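Local coordinates for protein beta-galactosidase (PDB 4OIF) that probably hydrolyses terminal non-reducing beta-D-galactose residues from beta-D-galactosides, working as a zinc-binding homotrimeric enzyme of glycoside hydrolase family 42, at residues L344-M349 / A392-A397; I672-D675 / V679-V682. All coordinates share one frame; numbering follows the deposited sequence. Where two conformers were deposited one is given.

Contact 1 of 2, residues L344-M349 / A392-A397; sequences LSSMQM and AEVGKA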
ATOM      1  N   LEU A 344      12.289  -8.468 -34.657  1.00  7.54           N
ATOM      2  CA  LEU A 344      13.442  -8.843 -33.841  1.00  7.67           C
ATOM      3  C   LEU A 344      13.085  -9.852 -32.761  1.00  8.25           C
ATOM      4  O   LEU A 344      13.723 -10.914 -32.655  1.00 10.74           O
ATOM      5  CB  LEU A 344      14.054  -7.588 -33.214  1.00  6.73           C
ATOM      6  CG  LEU A 344      15.049  -7.690 -32.058  1.00  8.31           C
ATOM      7  CD1 LEU A 344      16.281  -8.523 -32.407  1.00  6.57           C
ATOM      8  CD2 LEU A 344      15.453  -6.290 -31.581  1.00  3.38           C
ATOM      9  N   SER A 345      12.063  -9.524 -31.971  1.00  6.38           N
ATOM     10  CA  SER A 345      11.622 -10.395 -30.882  1.00  6.09           C
ATOM     11  C   SER A 345      11.109 -11.755 -31.396  1.00  7.72           C
ATOM     12  O   SER A 345      11.361 -12.804 -30.780  1.00  9.20           O
ATOM     13  CB  SER A 345      10.552  -9.695 -30.031  1.00  6.64           C
ATOM     14  OG  SER A 345       9.335  -9.492 -30.725  1.00 11.07           O
ATOM     15  N   SER A 346      10.412 -11.750 -32.529  1.00  4.84           N
ATOM     16  CA  SER A 346       9.951 -13.013 -33.086  1.00  7.43           C
ATOM     17  C   SER A 346      11.130 -13.901 -33.487  1.00  6.94           C
ATOM     18  O   SER A 346      11.154 -15.130 -33.211  1.00  8.97           O
ATOM     19  CB  SER A 346       9.039 -12.754 -34.282  1.00 10.34           C
ATOM     20  OG  SER A 346       8.014 -11.854 -33.926  1.00  7.34           O
ATOM     21  N   MET A 347      12.118 -13.278 -34.127  1.00  5.42           N
ATOM     22  CA  MET A 347      13.309 -14.027 -34.505  1.00  9.09           C
ATOM     23  C   MET A 347      14.021 -14.567 -33.266  1.00  9.74           C
ATOM     24  O   MET A 347      14.530 -15.694 -33.290  1.00  6.36           O
ATOM     25  CB  MET A 347      14.258 -13.163 -35.332  1.00  9.45           C
ATOM     26  CG  MET A 347      13.668 -12.746 -36.667  1.00 11.07           C
ATOM     27  SD  MET A 347      13.289 -14.158 -37.721  1.00 13.06           S
ATOM     28  CE  MET A 347      11.562 -13.862 -38.058  1.00  3.84           C
ATOM     29  N   GLN A 348      14.045 -13.780 -32.187  1.00  6.10           N
ATOM     30  CA  GLN A 348      14.672 -14.243 -30.953  1.00  5.97           C
ATOM     31  C   GLN A 348      13.952 -15.471 -30.424  1.00 14.32           C
ATOM     32  O   GLN A 348      14.577 -16.419 -29.923  1.00  9.75           O
ATOM     33  CB  GLN A 348      14.685 -13.161 -29.881  1.00  8.58           C
ATOM     34  CG  GLN A 348      15.443 -13.614 -28.642  1.00  7.67           C
ATOM     35  CD  GLN A 348      15.261 -12.709 -27.439  1.00 11.62           C
ATOM     36  OE1 GLN A 348      14.251 -12.007 -27.309  1.00  8.14           O
ATOM     37  NE2 GLN A 348      16.243 -12.733 -26.537  1.00  5.10           N
ATOM     38  N   MET A 349      12.628 -15.450 -30.543  1.00  8.88           N
ATOM     39  CA  MET A 349      11.835 -16.587 -30.111  1.00  9.49           C
ATOM     40  C   MET A 349      12.206 -17.834 -30.896  1.00 14.07           C
ATOM     41  O   MET A 349      12.415 -18.900 -30.302  1.00 14.34           O
ATOM     42  CB  MET A 349      10.347 -16.284 -30.245  1.00 15.86           C
ATOM     43  CG  MET A 349       9.820 -15.429 -29.109  1.00 11.96           C
ATOM     44  SD  MET A 349       9.860 -16.320 -27.546  1.00 28.86           S
ATOM     45  CE  MET A 349       9.477 -14.993 -26.406  1.00 17.57           C
ATOM     46  N   ALA A 392       3.091  -9.095 -41.170  1.00  8.36           N
ATOM     47  CA  ALA A 392       3.250  -9.657 -42.512  1.00 11.30           C
ATOM     48  C   ALA A 392       4.713  -9.937 -42.847  1.00 13.03           C
ATOM     49  O   ALA A 392       5.029 -10.965 -43.430  1.00 18.06           O
ATOM     50  CB  ALA A 392       2.647  -8.724 -43.551  1.00 12.65           C
ATOM     51  N   GLU A 393       5.602  -9.022 -42.488  1.00 12.31           N
ATOM     52  CA  GLU A 393       7.028  -9.224 -42.712  1.00 14.49           C
ATOM     53  C   GLU A 393       7.534 -10.430 -41.941  1.00 18.74           C
ATOM     54  O   GLU A 393       8.325 -11.233 -42.472  1.00 23.96           O
ATOM     55  CB  GLU A 393       7.820  -7.973 -42.330  1.00 14.41           C
ATOM     56  CG  GLU A 393       7.686  -6.856 -43.360  1.00 15.81           C
ATOM     57  CD  GLU A 393       7.939  -7.343 -44.796  1.00 36.80           C
ATOM     58  OE1 GLU A 393       8.994  -7.977 -45.048  1.00 35.37           O
ATOM     59  OE2 GLU A 393       7.081  -7.095 -45.674  1.00 26.27           O
ATOM     60  N   VAL A 394       7.076 -10.574 -40.696  1.00 13.71           N
ATOM     61  CA  VAL A 394       7.452 -11.755 -39.926  1.00 15.35           C
ATOM     62  C   VAL A 394       6.959 -13.005 -40.655  1.00 19.12           C
ATOM     63  O   VAL A 394       7.718 -13.958 -40.812  1.00 15.93           O
ATOM     64  CB  VAL A 394       6.907 -11.719 -38.470  1.00 15.16           C
ATOM     65  CG1 VAL A 394       7.009 -13.090 -37.815  1.00  5.67           C
ATOM     66  CG2 VAL A 394       7.673 -10.693 -37.647  1.00  6.44           C
ATOM     67  N   GLY A 395       5.709 -12.985 -41.127  1.00 13.22           N
ATOM     68  CA  GLY A 395       5.143 -14.108 -41.862  1.00 13.44           C
ATOM     69  C   GLY A 395       5.972 -14.522 -43.072  1.00 16.60           C
ATOM     70  O   GLY A 395       6.323 -15.705 -43.233  1.00 20.38           O
ATOM     71  N   LYS A 396       6.287 -13.531 -43.911  1.00 20.96           N
ATOM     72  CA  LYS A 396       7.127 -13.729 -45.093  0.62 18.98           C
ATOM     73  C   LYS A 396       8.471 -14.318 -44.705  1.00 16.53           C
ATOM     74  O   LYS A 396       9.021 -15.162 -45.414  1.00 23.81           O
ATOM     75  CB  LYS A 396       7.338 -12.410 -45.839  0.62 15.60           C
ATOM     76  CG  LYS A 396       6.059 -11.749 -46.326  0.62 20.28           C
ATOM     77  CD  LYS A 396       6.328 -10.333 -46.817  0.62 26.48           C
ATOM     78  CE  LYS A 396       5.061  -9.663 -47.340  0.62 30.67           C
ATOM     79  NZ  LYS A 396       5.350  -8.361 -48.014  0.62 28.64           N
ATOM     80  N   ALA A 397       9.001 -13.870 -43.573  1.00 16.45           N
ATOM     81  CA  ALA A 397      10.282 -14.383 -43.133  1.00 12.44           C
ATOM     82  C   ALA A 397      10.157 -15.843 -42.709  1.00 21.72           C
ATOM     83  O   ALA A 397      11.007 -16.671 -43.052  1.00 18.49           O
ATOM     84  CB  ALA A 397      10.833 -13.536 -42.011  1.00  9.09           C
TER
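Ser346 meets Val394, and Met347 meets Ala397, and no ring or other flat side-chain group of 344-349 or 392-397 takes part across the contact: methyls, a methylene and a hydroxyl do the touching. The carboxylate of Glu393, which does not touch 344-349, receives Lys396 NZ one turn on, at the syn side of OE2, 3.2 Å away and 26° out of plane. Across the gap, both methyls of Val394 touch the serine. Its CG1 reaches Ser346 CB at 4.1 Å, while its CG2 lies 3.9 Å from Ser346 OG. Beside them the Met347 chain folds at chi2 (-62°) and again about the bond to sulfur, which brings CE to 4.0 Å from Ala397 CB. The CA atoms of Ser346 and Val394 remain 7.4 Å apart. These are neighbouring helices of the outer layer of the TIM barrel: helix 341-351 lies in the crossover between strands 319-322 and 356-359, and helix 386-399 comes after the second of these strands. Phe343 adds to the packing on Val394 and Ala397. Because Ser346 OG is hydrogen-bonded to His342 O of its own helix, its buried polar atom is satisfied locally, and what crosses the contact is van der Waals packing.

Contact 2 of 2, residues I672-D675 / V679-V682; sequences IMLD and VRVV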
ATOM      1  N   ILE A 672      29.724  -7.092 -41.374  1.00 23.19           N
ATOM      2  CA  ILE A 672      28.344  -6.812 -41.727  1.00 14.39           C
ATOM      3  C   ILE A 672      27.853  -5.695 -40.826  1.00 17.76           C
ATOM      4  O   ILE A 672      28.077  -5.745 -39.621  1.00 25.88           O
ATOM      5  CB  ILE A 672      27.449  -8.043 -41.537  1.00 23.60           C
ATOM      6  CG1 ILE A 672      27.866  -9.162 -42.493  1.00 27.56           C
ATOM      7  CG2 ILE A 672      25.980  -7.671 -41.698  1.00 17.40           C
ATOM      8  CD1 ILE A 672      27.826  -8.764 -43.946  1.00 30.35           C
ATOM      9  N   MET A 673      27.202  -4.682 -41.391  1.00 18.78           N
ATOM     10  CA  MET A 673      26.560  -3.664 -40.565  1.00 18.06           C
ATOM     11  C   MET A 673      25.112  -4.038 -40.284  1.00 15.50           C
ATOM     12  O   MET A 673      24.395  -4.499 -41.167  1.00 20.23           O
ATOM     13  CB  MET A 673      26.616  -2.286 -41.225  1.00 17.22           C
ATOM     14  CG  MET A 673      27.997  -1.634 -41.249  1.00 28.38           C
ATOM     15  SD  MET A 673      28.815  -1.481 -39.638  1.00 45.32           S
ATOM     16  CE  MET A 673      27.560  -0.644 -38.674  1.00  5.51           C
ATOM     17  N   LEU A 674      24.692  -3.851 -39.041  1.00 23.66           N
ATOM     18  CA  LEU A 674      23.309  -4.084 -38.647  1.00 10.20           C
ATOM     19  C   LEU A 674      22.679  -2.754 -38.280  1.00 15.01           C
ATOM     20  O   LEU A 674      23.204  -2.024 -37.435  1.00 17.14           O
ATOM     21  CB  LEU A 674      23.235  -5.058 -37.467  1.00 15.24           C
ATOM     22  CG  LEU A 674      23.863  -6.452 -37.662  1.00 13.83           C
ATOM     23  CD1 LEU A 674      23.893  -7.241 -36.360  1.00 12.49           C
ATOM     24  CD2 LEU A 674      23.102  -7.227 -38.702  1.00 12.53           C
ATOM     25  N   ASP A 675      21.570  -2.415 -38.929  1.00 14.18           N
ATOM     26  CA  ASP A 675      20.789  -1.264 -38.494  1.00 16.07           C
ATOM     27  C   ASP A 675      20.144  -1.608 -37.169  1.00 19.92           C
ATOM     28  O   ASP A 675      20.123  -2.782 -36.768  1.00 16.04           O
ATOM     29  CB  ASP A 675      19.720  -0.886 -39.523  1.00 15.85           C
ATOM     30  CG  ASP A 675      20.306  -0.566 -40.884  1.00 31.25           C
ATOM     31  OD1 ASP A 675      21.245   0.261 -40.957  1.00 29.66           O
ATOM     32  OD2 ASP A 675      19.832  -1.153 -41.878  1.00 40.21           O
ATOM     33  N   VAL A 679      17.899  -8.099 -37.688  1.00 14.53           N
ATOM     34  CA  VAL A 679      18.283  -9.474 -37.473  1.00 13.38           C
ATOM     35  C   VAL A 679      18.840 -10.019 -38.769  1.00 18.23           C
ATOM     36  O   VAL A 679      18.390  -9.690 -39.853  1.00 19.17           O
ATOM     37  CB  VAL A 679      17.101 -10.357 -37.008  1.00 15.04           C
ATOM     38  CG1 VAL A 679      17.586 -11.768 -36.687  1.00 10.06           C
ATOM     39  CG2 VAL A 679      16.402  -9.742 -35.800  1.00  8.16           C
ATOM     40  N   ARG A 680      19.847 -10.853 -38.644  1.00 21.15           N
ATOM     41  CA  ARG A 680      20.369 -11.574 -39.766  1.00 20.50           C
ATOM     42  C   ARG A 680      20.149 -13.046 -39.485  1.00 16.14           C
ATOM     43  O   ARG A 680      20.535 -13.537 -38.435  1.00 15.08           O
ATOM     44  CB  ARG A 680      21.844 -11.259 -39.946  1.00 15.06           C
ATOM     45  CG  ARG A 680      22.204 -10.928 -41.346  1.00 21.24           C
ATOM     46  CD  ARG A 680      21.646  -9.592 -41.811  1.00 14.00           C
ATOM     47  NE  ARG A 680      22.288  -9.273 -43.082  1.00 32.84           N
ATOM     48  CZ  ARG A 680      21.878  -9.765 -44.240  1.00 35.94           C
ATOM     49  NH1 ARG A 680      20.799 -10.537 -44.275  1.00 56.86           N
ATOM     50  NH2 ARG A 680      22.516  -9.470 -45.359  1.00 44.68           N
ATOM     51  N   VAL A 681      19.487 -13.754 -40.386  1.00 17.00           N
ATOM     52  CA  VAL A 681      19.324 -15.189 -40.198  1.00  9.36           C
ATOM     53  C   VAL A 681      20.167 -15.900 -41.228  1.00 25.37           C
ATOM     54  O   VAL A 681      20.020 -15.703 -42.435  1.00 24.17           O
ATOM     55  CB  VAL A 681      17.870 -15.631 -40.303  1.00 14.89           C
ATOM     56  CG1 VAL A 681      17.765 -17.117 -40.043  1.00  9.60           C
ATOM     57  CG2 VAL A 681      17.042 -14.882 -39.278  1.00 20.29           C
ATOM     58  N   VAL A 682      21.055 -16.740 -40.737  1.00 18.07           N
ATOM     59  CA  VAL A 682      22.165 -17.207 -41.530  1.00 19.13           C
ATOM     60  C   VAL A 682      22.283 -18.726 -41.462  1.00 17.49           C
ATOM     61  O   VAL A 682      21.886 -19.346 -40.485  1.00 14.28           O
ATOM     62  CB  VAL A 682      23.444 -16.472 -41.063  1.00 18.46           C
ATOM     63  CG1 VAL A 682      24.511 -17.424 -40.551  1.00 10.49           C
ATOM     64  CG2 VAL A 682      23.956 -15.596 -42.178  1.00 22.12           C
TER
HETATM   65  O   HOH W   1      22.855  -6.134 -42.272  1.00 25.73           O
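Arg680, whose CB points toward 672-675, touches two side chains of that strand at different levels, Leu674 with its aliphatic part and Ile672 with its polar end. The leucine and arginine chains run at a slant to each other, touching where Leu674 CD2 stands 4.2 Å from Arg680 CD. Leu674 sets CG beside its own backbone N (chi1 -58°), and one methyl thereby approaches the arginine although CB does not point that way. Farther along, Ile672 CG2 sits 4.3 Å from Arg680 NE, at the edge of the guanidinium and near its plane; Ile672 thus meets the edge of the group and not a face. The arginine chain bends at chi2 (70°), and the main partner of its charge lies outside the two segments: NH1 forms a salt bridge with Asp661, while Glu678 OE2 makes a long, weak ion pair with NE. The two segments run roughly antiparallel, yet they are not paired strands. The CA atoms of Leu674 and Val679, the nearest across the contact, are 7.5 Å apart, and each strand bonds to other partners, Ile672 to Val653 and Arg680 to Ile643. In this all-beta C-terminal domain the chain thus passes through a short connection from the edge of a three-stranded antiparallel sheet to the middle strand of a five-stranded one. A water lies between them, but its approach to Met673 O is suspiciously short, which makes the bridge tentative, and its bond with Arg680 NE, at 3.3 Å, is weak. Leu674 is buried, packed also against Ile643 and Val653, whereas Ile672 is partly exposed.

How the contacts relate
The two contacts, with centres 14 Å apart, meet directly where the C-terminal domain lies against the barrel. Contact 1 supplies Leu344 and Met347 of helix 341-351; contact 2 supplies Val679 and Val681, the residues flanking Arg680 in its strand. Leu344 CD1 is 3.6 Å from Val679 CG2, Met347 CB is 3.9 Å from Val679 CG1, and Met347 SD is 4.1 Å from Val681 CG2. Met347 is therefore packed by both the neighbouring barrel helix and the C-terminal strand. In contact 1 the Ser346 side chain is about 12 Å from that of Glu322, the predicted nucleophile, while contact 2 takes no part in the predicted active site or the zinc site.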